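Side-chain contacts in hydrophilic protein, virA protein (Chromobacterium violaceum, PDB 3BO6), which probably acts as a phosphothreonine lyase effector of the SpvC type, removing phosphate from phosphothreonine by beta-elimination rather than hydrolysis: residues 42-47 with 118-123; 57-60 with 65-68. All blocks are in the same frame, centred on the assembly; numbering follows the deposited sequence. Where two conformers were deposited one is given.

Contact 1 (42-47 with 118-123); sequences GMRQSG and DMERVD
Asp118 OD1 is gripped by two donors: Arg44 NE at 2.9 Å across the contact, in the conformer described, and the backbone N of Glu120, 3.0 Å from the same Asp118 OD1. They arrive from opposite faces of the carboxylate, the arginine nitrogen well above the plane and the amide on the anti side. Asp118 OD2 takes the second half of the salt bridge, offering its syn lone pair to Arg44 NH2 at 3.0 Å. The guanidinium thus approaches side-on, one nitrogen to each oxygen, but it is steeply turned, with the two planes 67° apart and both hydrogen bonds noticeably bent. A bend at chi3 (71°), after an extended chi2, swings NE and NH2 round to the aspartate.

The amide of Glu120 closes an Asx turn on Asp118, placed just after strand 113-117, where the chain leaves the sheet; the turn helps to fix the carboxylate facing the Arg44 side chain. Asp118 O accepts from the backbone N of both Arg121 and Val122, so OD1 and O of Asp118 both take backbone N-H groups of the loop. The backbone N of Met119 is held by the hydroxyl of Tyr40, from the helix that also carries Arg44.

Glu120 lays its aliphatic part over one face of the Arg44 guanidinium, CG above the centre and CB 3.5 Å from Arg44 NH2. Its chain bends at chi2 (-61°), and the carboxylate leads away without touching the arginine. Arg121, itself exposed, brings NH2 to 3.6 Å from Arg44 NH2 at the Arg44 guanidinium edge, while Arg44 NH2 sits over a face of the Arg121 group, offset toward its rim; the Asp118 carboxylate probably offsets this like-charge approach.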
ATOM      1  N   GLY A  42     -15.221  -3.139 -13.922  1.00  8.51           N
ATOM      2  CA  GLY A  42     -16.371  -2.835 -13.087  1.00 12.81           C
ATOM      3  C   GLY A  42     -16.086  -1.750 -12.068  1.00 12.31           C
ATOM      4  O   GLY A  42     -16.906  -0.853 -11.830  1.00 13.48           O
ATOM      5  N   MET A  43     -14.920  -1.831 -11.445  1.00  9.49           N
ATOM      6  CA  MET A  43     -14.580  -0.785 -10.504  0.50  9.40           C
ATOM      7  C   MET A  43     -14.556   0.595 -11.174  1.00 11.96           C
ATOM      8  O   MET A  43     -14.892   1.601 -10.530  1.00 10.48           O
ATOM      9  CB  MET A  43     -13.278  -1.075  -9.775  0.50 11.35           C
ATOM     10  CG  MET A  43     -13.007  -0.044  -8.704  0.50 11.22           C
ATOM     11  SD  MET A  43     -11.860  -0.607  -7.454  0.50  8.71           S
ATOM     12  CE  MET A  43     -11.827   0.848  -6.417  0.50  4.45           C
ATOM     13  N   ARG A  44     -14.243   0.661 -12.466  1.00 13.04           N
ATOM     14  CA  ARG A  44     -14.323   1.926 -13.199  0.70 16.78           C
ATOM     15  C   ARG A  44     -15.741   2.503 -13.205  1.00 17.96           C
ATOM     16  O   ARG A  44     -15.933   3.726 -13.319  1.00 22.65           O
ATOM     17  CB  ARG A  44     -13.843   1.737 -14.639  0.70 19.07           C
ATOM     18  CG  ARG A  44     -12.401   1.261 -14.775  0.70 14.05           C
ATOM     19  CD  ARG A  44     -11.946   1.316 -16.237  0.70 19.67           C
ATOM     20  NE  ARG A  44     -11.778   2.692 -16.684  0.70 17.88           N
ATOM     21  CZ  ARG A  44     -12.531   3.294 -17.598  0.70 17.25           C
ATOM     22  NH1 ARG A  44     -13.505   2.633 -18.210  0.70 21.28           N
ATOM     23  NH2 ARG A  44     -12.291   4.562 -17.914  0.70 18.90           N
ATOM     24  N   GLN A  45     -16.734   1.630 -13.090  1.00 17.93           N
ATOM     25  CA  GLN A  45     -18.130   2.042 -13.160  1.00 18.25           C
ATOM     26  C   GLN A  45     -18.716   2.420 -11.810  1.00 17.99           C
ATOM     27  O   GLN A  45     -19.925   2.633 -11.685  1.00 20.61           O
ATOM     28  CB  GLN A  45     -18.976   0.946 -13.811  1.00 18.12           C
ATOM     29  CG  GLN A  45     -18.580   0.686 -15.237  1.00 18.80           C
ATOM     30  CD  GLN A  45     -18.685   1.937 -16.080  1.00 20.01           C
ATOM     31  OE1 GLN A  45     -19.633   2.719 -15.931  1.00 20.83           O
ATOM     32  NE2 GLN A  45     -17.720   2.139 -16.975  1.00 16.85           N
ATOM     33  N   SER A  46     -17.861   2.531 -10.802  1.00 13.82           N
ATOM     34  CA  SER A  46     -18.346   2.871  -9.474  1.00 19.25           C
ATOM     35  C   SER A  46     -18.960   4.248  -9.491  1.00 19.27           C
ATOM     36  O   SER A  46     -19.813   4.569  -8.665  1.00 19.70           O
ATOM     37  CB  SER A  46     -17.206   2.856  -8.468  1.00 13.31           C
ATOM     38  OG  SER A  46     -16.657   1.561  -8.371  1.00 14.07           O
ATOM     39  N   GLY A  47     -18.494   5.060 -10.433  1.00 19.31           N
ATOM     40  CA  GLY A  47     -18.868   6.453 -10.512  1.00 23.62           C
ATOM     41  C   GLY A  47     -18.886   7.135  -9.162  1.00 25.41           C
ATOM     42  O   GLY A  47     -17.896   7.144  -8.406  1.00 16.41           O
ATOM     43  N   ASP A 118      -6.598   4.476 -13.321  1.00  6.03           N
ATOM     44  CA  ASP A 118      -7.480   4.194 -14.446  1.00  9.02           C
ATOM     45  C   ASP A 118      -6.656   4.270 -15.722  1.00  7.00           C
ATOM     46  O   ASP A 118      -6.291   5.366 -16.190  1.00  7.21           O
ATOM     47  CB  ASP A 118      -8.617   5.216 -14.489  1.00  7.95           C
ATOM     48  CG  ASP A 118      -9.614   4.938 -15.615  1.00 10.74           C
ATOM     49  OD1 ASP A 118      -9.280   4.149 -16.524  1.00 12.30           O
ATOM     50  OD2 ASP A 118     -10.712   5.514 -15.567  1.00 16.29           O
ATOM     51  N   MET A 119      -6.390   3.120 -16.319  1.00  7.56           N
ATOM     52  CA  MET A 119      -5.460   3.046 -17.437  1.00  9.06           C
ATOM     53  C   MET A 119      -6.033   3.631 -18.729  1.00 10.55           C
ATOM     54  O   MET A 119      -5.296   3.868 -19.683  1.00 12.30           O
ATOM     55  CB  MET A 119      -5.010   1.597 -17.655  1.00  7.78           C
ATOM     56  CG  MET A 119      -4.238   1.013 -16.455  1.00 10.13           C
ATOM     57  SD  MET A 119      -2.829   2.002 -15.873  1.00  9.02           S
ATOM     58  CE  MET A 119      -1.679   1.777 -17.210  1.00 10.81           C
ATOM     59  N   GLU A 120      -7.340   3.859 -18.756  1.00  9.08           N
ATOM     60  CA  GLU A 120      -7.964   4.512 -19.906  1.00  9.62           C
ATOM     61  C   GLU A 120      -7.813   6.033 -19.879  1.00 11.53           C
ATOM     62  O   GLU A 120      -7.956   6.697 -20.911  1.00 17.86           O
ATOM     63  CB  GLU A 120      -9.442   4.133 -19.987  1.00 12.07           C
ATOM     64  CG  GLU A 120      -9.674   2.647 -20.128  1.00 19.37           C
ATOM     65  CD  GLU A 120      -9.046   2.082 -21.386  1.00 31.51           C
ATOM     66  OE1 GLU A 120      -8.494   0.964 -21.319  1.00 34.09           O
ATOM     67  OE2 GLU A 120      -9.101   2.758 -22.439  1.00 29.51           O
ATOM     68  N   ARG A 121      -7.526   6.591 -18.712  1.00  8.23           N
ATOM     69  CA  ARG A 121      -7.452   8.047 -18.572  1.00  9.28           C
ATOM     70  C   ARG A 121      -6.028   8.545 -18.334  1.00  9.32           C
ATOM     71  O   ARG A 121      -5.688   9.672 -18.697  1.00 10.04           O
ATOM     72  CB  ARG A 121      -8.335   8.510 -17.407  1.00 11.31           C
ATOM     73  CG  ARG A 121      -9.811   8.174 -17.547  1.00 19.62           C
ATOM     74  CD  ARG A 121     -10.480   8.982 -18.645  1.00 33.68           C
ATOM     75  NE  ARG A 121     -10.595   8.234 -19.895  1.00 47.55           N
ATOM     76  CZ  ARG A 121     -11.716   7.657 -20.322  1.00 53.20           C
ATOM     77  NH1 ARG A 121     -11.731   6.999 -21.473  1.00 52.71           N
ATOM     78  NH2 ARG A 121     -12.827   7.739 -19.601  1.00 56.63           N
ATOM     79  N   VAL A 122      -5.198   7.737 -17.684  1.00  6.83           N
ATOM     80  CA  VAL A 122      -3.863   8.178 -17.315  1.00  7.50           C
ATOM     81  C   VAL A 122      -2.984   8.500 -18.542  1.00  8.46           C
ATOM     82  O   VAL A 122      -3.145   7.929 -19.639  1.00  8.25           O
ATOM     83  CB  VAL A 122      -3.187   7.098 -16.424  1.00  5.22           C
ATOM     84  CG1 VAL A 122      -2.781   5.890 -17.277  1.00  9.51           C
ATOM     85  CG2 VAL A 122      -1.990   7.680 -15.676  1.00  6.63           C
ATOM     86  N   ASP A 123      -2.062   9.441 -18.343  1.00  5.90           N
ATOM     87  CA  ASP A 123      -0.953   9.659 -19.268  1.00  7.26           C
ATOM     88  C   ASP A 123      -0.150   8.355 -19.302  1.00  6.98           C
ATOM     89  O   ASP A 123       0.324   7.894 -18.269  1.00  8.12           O
ATOM     90  CB  ASP A 123      -0.132  10.829 -18.712  1.00  8.31           C
ATOM     91  CG  ASP A 123       1.281  10.929 -19.285  1.00 10.20           C
ATOM     92  OD1 ASP A 123       1.639  10.243 -20.262  1.00 10.53           O
ATOM     93  OD2 ASP A 123       2.054  11.734 -18.719  1.00 14.66           O
TER

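Contact 2 (57-60 with 65-68)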
ATOM      1  N   LEU A  57     -16.554   2.492  -3.022  1.00  9.00           N
ATOM      2  CA  LEU A  57     -15.813   2.624  -4.268  1.00  7.31           C
ATOM      3  C   LEU A  57     -16.181   3.916  -4.986  1.00  8.38           C
ATOM      4  O   LEU A  57     -17.354   4.303  -5.012  1.00 10.34           O
ATOM      5  CB  LEU A  57     -16.107   1.450  -5.197  1.00 12.00           C
ATOM      6  CG  LEU A  57     -16.085   0.047  -4.587  1.00  8.67           C
ATOM      7  CD1 LEU A  57     -16.450  -0.989  -5.653  1.00 13.54           C
ATOM      8  CD2 LEU A  57     -14.698  -0.244  -4.019  1.00 11.27           C
ATOM      9  N   GLU A  58     -15.195   4.552  -5.610  1.00  7.75           N
ATOM     10  CA  GLU A  58     -15.427   5.804  -6.333  1.00  9.47           C
ATOM     11  C   GLU A  58     -14.593   5.857  -7.592  1.00 10.92           C
ATOM     12  O   GLU A  58     -13.407   5.537  -7.573  1.00 10.60           O
ATOM     13  CB  GLU A  58     -15.071   6.998  -5.446  1.00 17.37           C
ATOM     14  CG  GLU A  58     -15.793   7.022  -4.115  1.00 33.34           C
ATOM     15  CD  GLU A  58     -15.070   7.865  -3.085  1.00 44.36           C
ATOM     16  OE1 GLU A  58     -15.729   8.350  -2.142  1.00 46.04           O
ATOM     17  OE2 GLU A  58     -13.841   8.045  -3.220  1.00 46.99           O
ATOM     18  N   SER A  59     -15.211   6.273  -8.689  1.00 12.36           N
ATOM     19  CA  SER A  59     -14.470   6.515  -9.919  1.00 14.05           C
ATOM     20  C   SER A  59     -15.248   7.456 -10.843  1.00 23.13           C
ATOM     21  O   SER A  59     -16.093   7.008 -11.615  1.00 28.62           O
ATOM     22  CB  SER A  59     -14.193   5.199 -10.645  1.00 18.77           C
ATOM     23  OG  SER A  59     -13.417   5.414 -11.807  1.00 29.59           O
ATOM     24  N   HIS A  60     -14.959   8.749 -10.757  1.00 23.40           N
ATOM     25  CA  HIS A  60     -15.626   9.734 -11.603  1.00 33.52           C
ATOM     26  C   HIS A  60     -14.659  10.801 -12.136  1.00 38.33           C
ATOM     27  O   HIS A  60     -13.557  10.966 -11.621  1.00 41.36           O
ATOM     28  CB  HIS A  60     -16.807  10.373 -10.866  1.00 44.86           C
ATOM     29  CG  HIS A  60     -16.434  11.025  -9.573  1.00 50.36           C
ATOM     30  ND1 HIS A  60     -16.761  10.494  -8.345  1.00 54.68           N
ATOM     31  CD2 HIS A  60     -15.749  12.166  -9.318  1.00 55.00           C
ATOM     32  CE1 HIS A  60     -16.302  11.279  -7.390  1.00 57.69           C
ATOM     33  NE2 HIS A  60     -15.681  12.303  -7.952  1.00 58.52           N
ATOM     34  N   PHE A  65      -7.764   8.014 -10.998  1.00  7.62           N
ATOM     35  CA  PHE A  65      -7.710   6.810 -10.162  1.00  5.60           C
ATOM     36  C   PHE A  65      -9.106   6.327  -9.831  1.00 10.84           C
ATOM     37  O   PHE A  65     -10.092   7.066  -9.956  1.00 12.35           O
ATOM     38  CB  PHE A  65      -6.956   7.103  -8.862  1.00  8.88           C
ATOM     39  CG  PHE A  65      -5.523   7.553  -9.059  1.00  8.73           C
ATOM     40  CD1 PHE A  65      -4.502   6.631  -9.247  1.00  8.95           C
ATOM     41  CD2 PHE A  65      -5.206   8.908  -9.037  1.00 11.61           C
ATOM     42  CE1 PHE A  65      -3.186   7.039  -9.434  1.00  9.98           C
ATOM     43  CE2 PHE A  65      -3.886   9.327  -9.203  1.00 12.48           C
ATOM     44  CZ  PHE A  65      -2.879   8.397  -9.403  1.00 13.27           C
ATOM     45  N   MET A  66      -9.187   5.066  -9.438  1.00  7.00           N
ATOM     46  CA  MET A  66     -10.385   4.508  -8.829  1.00  6.60           C
ATOM     47  C   MET A  66     -10.037   4.195  -7.382  1.00  6.79           C
ATOM     48  O   MET A  66      -8.947   3.679  -7.099  1.00  9.58           O
ATOM     49  CB  MET A  66     -10.865   3.259  -9.568  1.00 11.02           C
ATOM     50  CG  MET A  66     -11.110   3.526 -11.040  1.00 18.75           C
ATOM     51  SD  MET A  66      -9.939   2.642 -12.059  1.00 29.30           S
ATOM     52  CE  MET A  66     -10.353   1.004 -11.520  1.00 12.39           C
ATOM     53  N   HIS A  67     -10.936   4.527  -6.464  1.00  6.02           N
ATOM     54  CA  HIS A  67     -10.620   4.530  -5.038  1.00  6.86           C
ATOM     55  C   HIS A  67     -11.474   3.530  -4.275  1.00  6.33           C
ATOM     56  O   HIS A  67     -12.650   3.351  -4.569  1.00  7.25           O
ATOM     57  CB  HIS A  67     -10.898   5.915  -4.452  1.00  9.47           C
ATOM     58  CG  HIS A  67     -10.260   7.038  -5.208  1.00 11.09           C
ATOM     59  ND1 HIS A  67      -9.067   7.603  -4.821  1.00 13.56           N
ATOM     60  CD2 HIS A  67     -10.648   7.701  -6.324  1.00 13.88           C
ATOM     61  CE1 HIS A  67      -8.743   8.568  -5.663  1.00 13.53           C
ATOM     62  NE2 HIS A  67      -9.686   8.649  -6.583  1.00 14.10           N
ATOM     63  N   ALA A  68     -10.892   2.950  -3.230  1.00  6.42           N
ATOM     64  CA  ALA A  68     -11.602   2.081  -2.321  1.00  5.98           C
ATOM     65  C   ALA A  68     -11.231   2.477  -0.902  1.00  6.25           C
ATOM     66  O   ALA A  68     -10.043   2.634  -0.590  1.00  8.33           O
ATOM     67  CB  ALA A  68     -11.203   0.628  -2.572  1.00  6.95           C
TER
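Strands 57-59 and 65-68 run antiparallel, their axes 4.8 Å apart at closest approach and their N-to-C directions 166° apart, with Glu58 and His67 as the hydrogen-bonded pair and Leu57 opposite Ala68 as a non-hydrogen-bonded one. His67 N gives the straighter bond, 2.9 Å to Glu58 O at 167°, and Glu58 N returns one of 3.0 Å to His67 O. Two CA-H...O contacts supplement them, from Leu57 CA to His67 O and from Met66 CA to Glu58 O.

Glu58 and His67 project from one face of the sheet. Glu58 reaches across with an extended chain, setting OE2 3.8 Å from His67 CB, beside the aliphatic stem of the histidine and not at its ring nitrogens; the carboxylate and ring planes are steeply inclined. The imidazole turns its edge to the neighbouring backbone, CD2 lying 3.7 Å from Glu58 O. On the other face Leu57 CD2 meets Ala68 CB at 3.9 Å, an apolar pair over which Met43 of helix 40-44 packs.

Ser59 touches Met66 through OG, which lies 3.1 Å from Met66 CG. With OG anti to the backbone N (chi1 -177°), the hydroxyl is set against Met66 CG in a packing contact; its hydrogen bond, a weak one, goes to Arg44 O. Met66 then bends at chi2 and chi3, carrying its end away from the serine. Met66 and Ala68 bond through their backbones to strand 113-117, while Leu57 bonds to Ala50 on the other flank, placing this beta hairpin inside the antiparallel sheet of the alpha/beta lyase fold.

How the contacts relate
Contact 2 belongs to the sheet itself, with buried Leu57, Met66 and Ala68 on or near the face that helix 40-44 covers; contact 1 lies farther out, where that helix meets a loop and only Asp118 of its touching residues is buried. The centres of contact 1 and contact 2 are about 8 Å apart. The chemistry follows: paired backbone amides and apolar packing in the hairpin, a charged bridge and aliphatic cover of a guanidinium at the periphery. Segment 42-47 joins the two, since Gly47 O probably accepts a hydrogen bond from Ser59 N at 2.8 Å. Met66 is touched by the side chains of both Arg44 and Asp118, so the hairpin backs the salt bridge.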